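Local coordinates for protein gamma-glutamyl-gamma-aminobutyraldehyde dehydrogenase (Burkholderia cenocepacia, PDB 4LIH) that probably oxidises gamma-glutamyl-gamma-aminobutyraldehyde and related aldehydes to the corresponding acids with NAD(P)+ as the electron acceptor, at residues Val169-Pro174 / Ala183-Pro188; Ile179-Trp184 / Gly482-Leu487; Leu190-Ser195 / His488-Tyr493. All blocks are in the same frame, centred on the assembly; numbering follows the deposited sequence. Where two conformers were deposited one is given.

Interaction 1: Val169-Pro174 / Ala183-Pro188; sequences VAAVVP and AWKFGP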
loop_
_atom_site.group_PDB
_atom_site.type_symbol
_atom_site.label_atom_id
_atom_site.label_comp_id
_atom_site.label_asym_id
_atom_site.label_seq_id
_atom_site.Cartn_x
_atom_site.Cartn_y
_atom_site.Cartn_z
ATOM N N VAL A 169 -16.722 -20.293 6.099
ATOM C CA VAL A 169 -15.349 -20.734 6.442
ATOM C C VAL A 169 -15.393 -21.803 7.518
ATOM O O VAL A 169 -16.052 -21.617 8.525
ATOM C CB VAL A 169 -14.513 -19.553 6.942
ATOM C CG1 VAL A 169 -13.149 -19.997 7.387
ATOM C CG2 VAL A 169 -14.377 -18.481 5.852
ATOM N N ALA A 170 -14.762 -22.949 7.242
ATOM C CA ALA A 170 -14.549 -23.999 8.214
ATOM C C ALA A 170 -13.158 -23.817 8.776
ATOM O O ALA A 170 -12.228 -23.584 8.028
ATOM C CB ALA A 170 -14.720 -25.370 7.570
ATOM N N ALA A 171 -13.035 -23.862 10.086
ATOM C CA ALA A 171 -11.725 -23.882 10.760
ATOM C C ALA A 171 -11.566 -25.103 11.668
ATOM O O ALA A 171 -12.367 -25.318 12.581
ATOM C CB ALA A 171 -11.565 -22.624 11.548
ATOM N N VAL A 172 -10.518 -25.886 11.419
ATOM C CA VAL A 172 -10.189 -27.064 12.195
ATOM C C VAL A 172 -8.859 -26.779 12.875
ATOM O O VAL A 172 -7.854 -26.548 12.193
ATOM C CB VAL A 172 -10.046 -28.297 11.279
ATOM C CG1 VAL A 172 -9.663 -29.547 12.076
ATOM C CG2 VAL A 172 -11.312 -28.515 10.449
ATOM N N VAL A 173 -8.862 -26.732 14.202
ATOM C CA VAL A 173 -7.695 -26.290 14.941
ATOM C C VAL A 173 -7.211 -27.314 15.951
ATOM O O VAL A 173 -7.963 -28.201 16.318
ATOM C CB VAL A 173 -7.971 -24.928 15.610
ATOM C CG1 VAL A 173 -8.278 -23.892 14.540
ATOM C CG2 VAL A 173 -9.129 -25.057 16.556
ATOM N N PRO A 174 -5.945 -27.184 16.406
ATOM C CA PRO A 174 -5.346 -28.217 17.174
ATOM C C PRO A 174 -5.504 -27.953 18.665
ATOM O O PRO A 174 -6.185 -27.033 19.078
ATOM C CB PRO A 174 -3.875 -28.144 16.726
ATOM C CG PRO A 174 -3.647 -26.733 16.562
ATOM C CD PRO A 174 -4.993 -26.065 16.250
ATOM N N ALA A 183 -8.741 -18.468 17.521
ATOM C CA ALA A 183 -8.889 -17.035 17.285
ATOM C C ALA A 183 -8.066 -16.549 16.070
ATOM O O ALA A 183 -8.479 -15.651 15.363
ATOM C CB ALA A 183 -8.461 -16.290 18.514
ATOM N N TRP A 184 -6.888 -17.134 15.836
ATOM C CA TRP A 184 -6.086 -16.784 14.624
ATOM C C TRP A 184 -6.856 -17.080 13.323
ATOM O O TRP A 184 -6.655 -16.411 12.306
ATOM C CB TRP A 184 -4.754 -17.563 14.593
ATOM C CG TRP A 184 -3.707 -16.977 15.457
ATOM C CD1 TRP A 184 -3.893 -16.074 16.466
ATOM C CD2 TRP A 184 -2.301 -17.239 15.413
ATOM N NE1 TRP A 184 -2.691 -15.779 17.066
ATOM C CE2 TRP A 184 -1.697 -16.464 16.427
ATOM C CE3 TRP A 184 -1.493 -18.079 14.630
ATOM C CZ2 TRP A 184 -0.308 -16.484 16.681
ATOM C CZ3 TRP A 184 -0.096 -18.071 14.856
ATOM C CH2 TRP A 184 0.462 -17.289 15.890
ATOM N N LYS A 185 -7.705 -18.104 13.362
ATOM C CA LYS A 185 -8.660 -18.356 12.276
ATOM C C LYS A 185 -9.886 -17.450 12.343
ATOM O O LYS A 185 -10.179 -16.736 11.390
ATOM C CB LYS A 185 -9.133 -19.810 12.222
ATOM C CG LYS A 185 -8.058 -20.897 12.257
ATOM C CD LYS A 185 -6.916 -20.705 11.302
ATOM C CE LYS A 185 -5.986 -21.894 11.422
ATOM N NZ LYS A 185 -4.712 -21.676 10.695
ATOM N N PHE A 186 -10.628 -17.460 13.445
ATOM C CA PHE A 186 -11.931 -16.775 13.434
ATOM C C PHE A 186 -11.852 -15.242 13.522
ATOM O O PHE A 186 -12.794 -14.554 13.139
ATOM C CB PHE A 186 -12.909 -17.373 14.473
ATOM C CG PHE A 186 -12.524 -17.192 15.925
ATOM C CD1 PHE A 186 -12.440 -15.929 16.510
ATOM C CD2 PHE A 186 -12.375 -18.298 16.754
ATOM C CE1 PHE A 186 -12.133 -15.800 17.845
ATOM C CE2 PHE A 186 -12.076 -18.165 18.094
ATOM C CZ PHE A 186 -11.969 -16.917 18.652
ATOM N N GLY A 187 -10.794 -14.732 14.110
ATOM C CA GLY A 187 -10.544 -13.270 14.166
ATOM C C GLY A 187 -10.555 -12.639 12.795
ATOM O O GLY A 187 -11.438 -11.834 12.466
ATOM N N PRO A 188 -9.631 -13.064 11.932
ATOM C CA PRO A 188 -9.715 -12.489 10.568
ATOM C C PRO A 188 -10.932 -12.944 9.738
ATOM O O PRO A 188 -11.498 -12.157 8.968
ATOM C CB PRO A 188 -8.432 -12.985 9.918
ATOM C CG PRO A 188 -7.960 -14.150 10.741
ATOM C CD PRO A 188 -8.381 -13.820 12.154
#
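This is a small apolar contact inside a beta-alpha-beta unit, where a helix packs on the strand that leads into it. Strand 157-172 ends within 169-174, helix 178-191 carries 183-188, and strand 195-199 completes the unit beside strand 157-172. Both strands belong to the mixed sheet that also holds strand 246-250. Three buried residues make the contact: Ala171 on the strand, Val173 just past its end, and Lys185 on the helix. All three point their CB atoms at the opposite segment. Ala171 CB meets Lys185 CB at 3.8 Å and lies 4.0 Å from Lys185 CG. Val173 reaches the same lysine with one branch, its CG1 lying 3.8 Å from Lys185 CG. Val173 and Lys185 run past each other in opposite directions. Lys185 CG lies anti to the carbonyl carbon (chi1 -50°), and this sets it against Ala171 and Val173. The bend at chi2 (-49°) then turns the chain onward, and it is extended beyond that point. Its amine, Lys185 NZ, forms a salt bridge with Asp484 OD2 and a hydrogen bond with Thr250 OG1. Leu198 of strand 195-199 packs against both Ala171 and Val173. The lysine side chain also comes within about 4 Å of that of Glu274, the predicted active-site residue. Lys185 thus works in two parts. Its aliphatic base fills the interface between the helix and 169-174, and its buried amine is salt-bridged and hydrogen-bonded at the far end.

Interaction 2: Ile179-Trp184 / Gly482-Leu487; sequences ILMAAW and GRDKSL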
loop_
_atom_site.group_PDB
_atom_site.type_symbol
_atom_site.label_atom_id
_atom_site.label_comp_id
_atom_site.label_asym_id
_atom_site.label_seq_id
_atom_site.Cartn_x
_atom_site.Cartn_y
_atom_site.Cartn_z
ATOM N N ILE A 179 -7.496 -22.056 22.279
ATOM C CA ILE A 179 -8.182 -20.783 22.081
ATOM C C ILE A 179 -7.417 -19.839 21.139
ATOM O O ILE A 179 -8.029 -19.135 20.313
ATOM C CB ILE A 179 -8.592 -20.081 23.402
ATOM C CG1 ILE A 179 -9.687 -19.026 23.074
ATOM C CG2 ILE A 179 -7.392 -19.492 24.134
ATOM C CD1 ILE A 179 -10.030 -18.171 24.268
ATOM N N LEU A 180 -6.093 -19.896 21.201
ATOM C CA LEU A 180 -5.252 -18.959 20.481
ATOM C C LEU A 180 -5.260 -19.250 18.975
ATOM O O LEU A 180 -5.465 -18.336 18.157
ATOM C CB LEU A 180 -3.863 -18.949 21.110
ATOM C CG LEU A 180 -2.771 -18.043 20.539
ATOM C CD1 LEU A 180 -2.205 -18.604 19.242
ATOM C CD2 LEU A 180 -3.330 -16.646 20.363
ATOM N N MET A 181 -5.086 -20.519 18.606
ATOM C CA MET A 181 -5.162 -20.921 17.187
ATOM C C MET A 181 -6.547 -20.746 16.643
ATOM O O MET A 181 -6.721 -20.302 15.511
ATOM C CB MET A 181 -4.685 -22.363 16.937
ATOM C CG MET A 181 -3.170 -22.541 17.070
ATOM S SD MET A 181 -2.047 -21.432 16.168
ATOM C CE MET A 181 -2.845 -21.456 14.517
ATOM N N ALA A 182 -7.555 -21.074 17.440
ATOM C CA ALA A 182 -8.960 -20.833 17.049
ATOM C C ALA A 182 -9.136 -19.373 16.637
ATOM O O ALA A 182 -9.598 -19.067 15.527
ATOM C CB ALA A 182 -9.928 -21.245 18.171
ATOM N N ALA A 183 -8.741 -18.468 17.521
ATOM C CA ALA A 183 -8.889 -17.035 17.285
ATOM C C ALA A 183 -8.066 -16.549 16.070
ATOM O O ALA A 183 -8.479 -15.651 15.363
ATOM C CB ALA A 183 -8.461 -16.290 18.514
ATOM N N TRP A 184 -6.888 -17.134 15.836
ATOM C CA TRP A 184 -6.086 -16.784 14.624
ATOM C C TRP A 184 -6.856 -17.080 13.323
ATOM O O TRP A 184 -6.655 -16.411 12.306
ATOM C CB TRP A 184 -4.754 -17.563 14.593
ATOM C CG TRP A 184 -3.707 -16.977 15.457
ATOM C CD1 TRP A 184 -3.893 -16.074 16.466
ATOM C CD2 TRP A 184 -2.301 -17.239 15.413
ATOM N NE1 TRP A 184 -2.691 -15.779 17.066
ATOM C CE2 TRP A 184 -1.697 -16.464 16.427
ATOM C CE3 TRP A 184 -1.493 -18.079 14.630
ATOM C CZ2 TRP A 184 -0.308 -16.484 16.681
ATOM C CZ3 TRP A 184 -0.096 -18.071 14.856
ATOM C CH2 TRP A 184 0.462 -17.289 15.890
ATOM N N GLY A 482 0.012 -20.134 2.994
ATOM C CA GLY A 482 -0.772 -18.999 3.508
ATOM C C GLY A 482 -0.180 -18.600 4.841
ATOM O O GLY A 482 0.766 -19.241 5.311
ATOM N N ARG A 483 -0.734 -17.524 5.415
ATOM C CA ARG A 483 -0.256 -16.963 6.624
ATOM C C ARG A 483 -1.433 -16.656 7.596
ATOM O O ARG A 483 -2.506 -16.186 7.221
ATOM C CB ARG A 483 0.541 -15.705 6.327
ATOM C CG ARG A 483 1.710 -15.880 5.349
ATOM C CD ARG A 483 2.776 -16.625 6.083
ATOM N NE ARG A 483 4.009 -16.829 5.361
ATOM C CZ ARG A 483 4.285 -17.880 4.615
ATOM N NH1 ARG A 483 3.400 -18.836 4.426
ATOM N NH2 ARG A 483 5.480 -17.971 4.087
ATOM N N ASP A 484 -1.170 -16.854 8.869
ATOM C CA ASP A 484 -1.929 -16.313 9.964
ATOM C C ASP A 484 -1.300 -15.030 10.516
ATOM O O ASP A 484 -0.101 -14.755 10.274
ATOM C CB ASP A 484 -2.069 -17.387 11.056
ATOM C CG ASP A 484 -3.072 -18.523 10.701
ATOM O OD1 ASP A 484 -3.808 -18.506 9.690
ATOM O OD2 ASP A 484 -3.122 -19.502 11.501
ATOM N N LYS A 485 -2.126 -14.222 11.223
ATOM C CA LYS A 485 -1.746 -12.882 11.649
ATOM C C LYS A 485 -1.500 -11.942 10.433
ATOM O O LYS A 485 -1.308 -12.409 9.289
ATOM C CB LYS A 485 -0.515 -12.898 12.581
ATOM C CG LYS A 485 -0.558 -13.912 13.731
ATOM C CD LYS A 485 0.410 -13.542 14.869
ATOM C CE LYS A 485 1.863 -13.588 14.461
ATOM N NZ LYS A 485 2.718 -13.141 15.574
ATOM N N SER A 486 -1.520 -10.640 10.692
ATOM C CA SER A 486 -1.263 -9.564 9.741
ATOM C C SER A 486 -2.421 -9.460 8.793
ATOM O O SER A 486 -3.301 -10.339 8.773
ATOM C CB SER A 486 0.014 -9.803 8.931
ATOM O OG SER A 486 -0.209 -10.634 7.815
ATOM N N LEU A 487 -2.412 -8.398 8.006
ATOM C CA LEU A 487 -3.479 -8.163 7.029
ATOM C C LEU A 487 -3.513 -9.263 5.987
ATOM O O LEU A 487 -4.566 -9.539 5.434
ATOM C CB LEU A 487 -3.343 -6.813 6.338
ATOM C CG LEU A 487 -3.507 -5.616 7.274
ATOM C CD1 LEU A 487 -3.169 -4.376 6.453
ATOM C CD2 LEU A 487 -4.904 -5.545 7.804
HETATM O O HOH W 1 -4.509 -14.546 12.578
HETATM O O HOH W 2 -5.987 -17.249 9.802
#
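Trp184 lays one face of its indole under the aliphatic chain of Lys485. Lys485 CG stands 3.9 Å from the centroid of the six-membered ring, 11° off the ring normal, which makes a CH-pi contact. The next methylene follows, with Lys485 CD 3.5 Å from Trp184 CZ2. The lysine chain then turns at chi3 (-65°), and its NZ is hydrogen-bonded to Asp468 O. Phe473 adds an edge-to-face ring contact to the indole. Asp484 approaches the indole obliquely, with CB 3.7 Å from Trp184 CE3, and its carboxylate is turned 86° from the ring plane. Its OD2 also lies 3.6 Å from Met181 CE. Two waters join the segments through one acceptor, Trp184 O. One donates to that carbonyl and accepts from Lys485 N at 2.8 Å. The other donates to Trp184 O at 2.7 Å and to Asp484 OD1. The helix is thereby tied to the loop that precedes strand 494-502. A bound MES molecule, probably from the crystallisation liquor, lies about 4 Å from the Trp184 side chain, and the Asp484 side chain is about 4 Å from that of Glu274, the predicted active-site residue. The contact therefore sits beside the probable catalytic centre. Dispersion and CH-pi contact hold the indole. One water and the salt bridge to Lys185 hold the buried carboxylate, and the other water joins the two backbones.

Interaction 3: Leu190-Ser195 / His488-Tyr493; sequences LAAGNS and HALEKY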
loop_
_atom_site.group_PDB
_atom_site.type_symbol
_atom_site.label_atom_id
_atom_site.label_comp_id
_atom_site.label_asym_id
_atom_site.label_seq_id
_atom_site.Cartn_x
_atom_site.Cartn_y
_atom_site.Cartn_z
ATOM N N LEU A 190 -13.983 -13.626 10.568
ATOM C CA LEU A 190 -15.233 -12.947 10.954
ATOM C C LEU A 190 -15.138 -11.473 10.643
ATOM O O LEU A 190 -16.105 -10.862 10.281
ATOM C CB LEU A 190 -15.544 -13.126 12.437
ATOM C CG LEU A 190 -16.028 -14.524 12.789
ATOM C CD1 LEU A 190 -15.961 -14.705 14.286
ATOM C CD2 LEU A 190 -17.439 -14.810 12.226
ATOM N N ALA A 191 -13.947 -10.907 10.777
ATOM C CA ALA A 191 -13.805 -9.474 10.537
ATOM C C ALA A 191 -14.169 -9.192 9.093
ATOM O O ALA A 191 -14.785 -8.170 8.789
ATOM C CB ALA A 191 -12.391 -9.062 10.853
ATOM N N ALA A 192 -13.772 -10.111 8.195
ATOM C CA ALA A 192 -14.044 -9.980 6.759
ATOM C C ALA A 192 -15.565 -10.127 6.410
ATOM O O ALA A 192 -16.039 -9.731 5.339
ATOM C CB ALA A 192 -13.178 -10.972 6.012
ATOM N N GLY A 193 -16.370 -10.648 7.337
ATOM C CA GLY A 193 -17.813 -10.788 7.031
ATOM C C GLY A 193 -18.235 -12.230 6.810
ATOM O O GLY A 193 -19.429 -12.524 6.696
ATOM N N ASN A 194 -17.290 -13.155 6.847
ATOM C CA ASN A 194 -17.649 -14.578 6.755
ATOM C C ASN A 194 -18.438 -15.166 7.929
ATOM O O ASN A 194 -18.403 -14.663 9.058
ATOM C CB ASN A 194 -16.416 -15.414 6.514
ATOM C CG ASN A 194 -15.623 -14.938 5.342
ATOM O OD1 ASN A 194 -16.007 -15.149 4.189
ATOM N ND2 ASN A 194 -14.481 -14.307 5.616
ATOM N N SER A 195 -19.195 -16.224 7.623
ATOM C CA SER A 195 -19.704 -17.154 8.618
ATOM C C SER A 195 -18.670 -18.237 8.860
ATOM O O SER A 195 -17.950 -18.675 7.920
ATOM C CB SER A 195 -21.008 -17.755 8.152
ATOM O OG SER A 195 -21.954 -16.748 8.090
ATOM N N HIS A 488 -2.362 -9.901 5.772
ATOM C CA HIS A 488 -2.208 -11.007 4.824
ATOM C C HIS A 488 -3.057 -12.210 5.214
ATOM O O HIS A 488 -3.368 -13.004 4.381
ATOM C CB HIS A 488 -0.737 -11.447 4.753
ATOM C CG HIS A 488 0.156 -10.380 4.213
ATOM N ND1 HIS A 488 0.134 -10.002 2.896
ATOM C CD2 HIS A 488 0.992 -9.521 4.834
ATOM C CE1 HIS A 488 0.955 -8.980 2.719
ATOM N NE2 HIS A 488 1.467 -8.654 3.886
ATOM N N ALA A 489 -3.427 -12.313 6.478
ATOM C CA ALA A 489 -4.346 -13.382 6.936
ATOM C C ALA A 489 -5.716 -13.295 6.246
ATOM O O ALA A 489 -6.366 -14.315 5.998
ATOM C CB ALA A 489 -4.487 -13.349 8.450
ATOM N N LEU A 490 -6.139 -12.077 5.920
ATOM C CA LEU A 490 -7.468 -11.830 5.331
ATOM C C LEU A 490 -7.611 -12.368 3.902
ATOM O O LEU A 490 -8.720 -12.633 3.430
ATOM C CB LEU A 490 -7.782 -10.329 5.343
ATOM C CG LEU A 490 -7.855 -9.748 6.751
ATOM C CD1 LEU A 490 -7.590 -8.258 6.756
ATOM C CD2 LEU A 490 -9.195 -10.067 7.398
ATOM N N GLU A 491 -6.496 -12.545 3.219
ATOM C CA GLU A 491 -6.505 -13.054 1.845
ATOM C C GLU A 491 -7.066 -14.476 1.808
ATOM O O GLU A 491 -7.675 -14.897 0.814
ATOM C CB GLU A 491 -5.096 -12.995 1.224
ATOM C CG GLU A 491 -4.294 -11.704 1.521
ATOM C CD GLU A 491 -2.827 -11.734 1.027
ATOM O OE1 GLU A 491 -2.391 -12.753 0.474
ATOM O OE2 GLU A 491 -2.072 -10.740 1.192
ATOM N N LYS A 492 -6.904 -15.208 2.902
ATOM C CA LYS A 492 -7.388 -16.587 2.967
ATOM C C LYS A 492 -8.904 -16.684 3.010
ATOM O O LYS A 492 -9.450 -17.748 2.737
ATOM C CB LYS A 492 -6.800 -17.293 4.190
ATOM C CG LYS A 492 -5.292 -17.220 4.262
ATOM C CD LYS A 492 -4.729 -18.182 5.271
ATOM C CE LYS A 492 -5.393 -18.049 6.642
ATOM N NZ LYS A 492 -5.358 -16.657 7.128
ATOM N N TYR A 493 -9.571 -15.567 3.324
ATOM C CA TYR A 493 -11.007 -15.543 3.677
ATOM C C TYR A 493 -11.792 -14.565 2.800
ATOM O O TYR A 493 -12.994 -14.274 3.101
ATOM C CB TYR A 493 -11.129 -15.124 5.144
ATOM C CG TYR A 493 -10.376 -16.026 6.107
ATOM C CD1 TYR A 493 -10.619 -17.401 6.141
ATOM C CD2 TYR A 493 -9.416 -15.515 6.959
ATOM C CE1 TYR A 493 -9.931 -18.230 7.010
ATOM C CE2 TYR A 493 -8.689 -16.342 7.786
ATOM C CZ TYR A 493 -8.962 -17.694 7.833
ATOM O OH TYR A 493 -8.272 -18.518 8.667
#
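A side-chain amide bonded to a main-chain carbonyl is the distinctive feature here: Asn194 ND2 donates to Tyr493 O at 2.9 Å. The amide sits just past a Schellman motif that closes helix 178-191. Gly193 provides the positive phi of that motif, and Gly193 N bonds back to Leu190 O. The chain then turns into strand 195-199 of the beta-alpha-beta unit. Asn194 CG is anti to its own carbonyl carbon (chi1 -53°), and this sends the amide toward 488-493. The N-H...O angle is 151°, and the donor is tilted 18° from the carbonyl plane. The same ND2 also bonds to Ala189 O, while Asn194 OD1 accepts from Gly167 N. One amide therefore links the end of the helix, strand 157-172 and the 488-493 segment. Beside this polar link is a loose apolar contact between Ala192 CB and Leu490 CD2. Within 488-493, Lys492 NZ and Lys492 N both donate to Ala489 O. His488 ND1 bonds to Glu491 OE2, meeting the oxygen from above the carboxylate plane. At the amide, Asn194 ND2 also lies 3.5 Å from Tyr493 CB.

Overall arrangement
From the N terminus, strand 157-172 comes first and helix 178-191 follows. Interaction 1 closes the short loop between them, with eight residues between its segments. Interaction 2 begins on the same helix, sharing Ala183 and Trp184, and closes a loop of nearly 300 residues. Interaction 3 starts at the end of that helix and returns to the same late region. Interactions 2 and 3 cross, because their segments alternate along the chain, whereas interactions 1 and 3 are in series. The Lys185-Asp484 salt bridge joins interactions 1 and 2, and Arg483 O with Lys492 NZ joins 2 and 3. Interaction 1 holds the unit together; interactions 2 and 3 tie its helix, and the turn after it, to the region before strand 494-502.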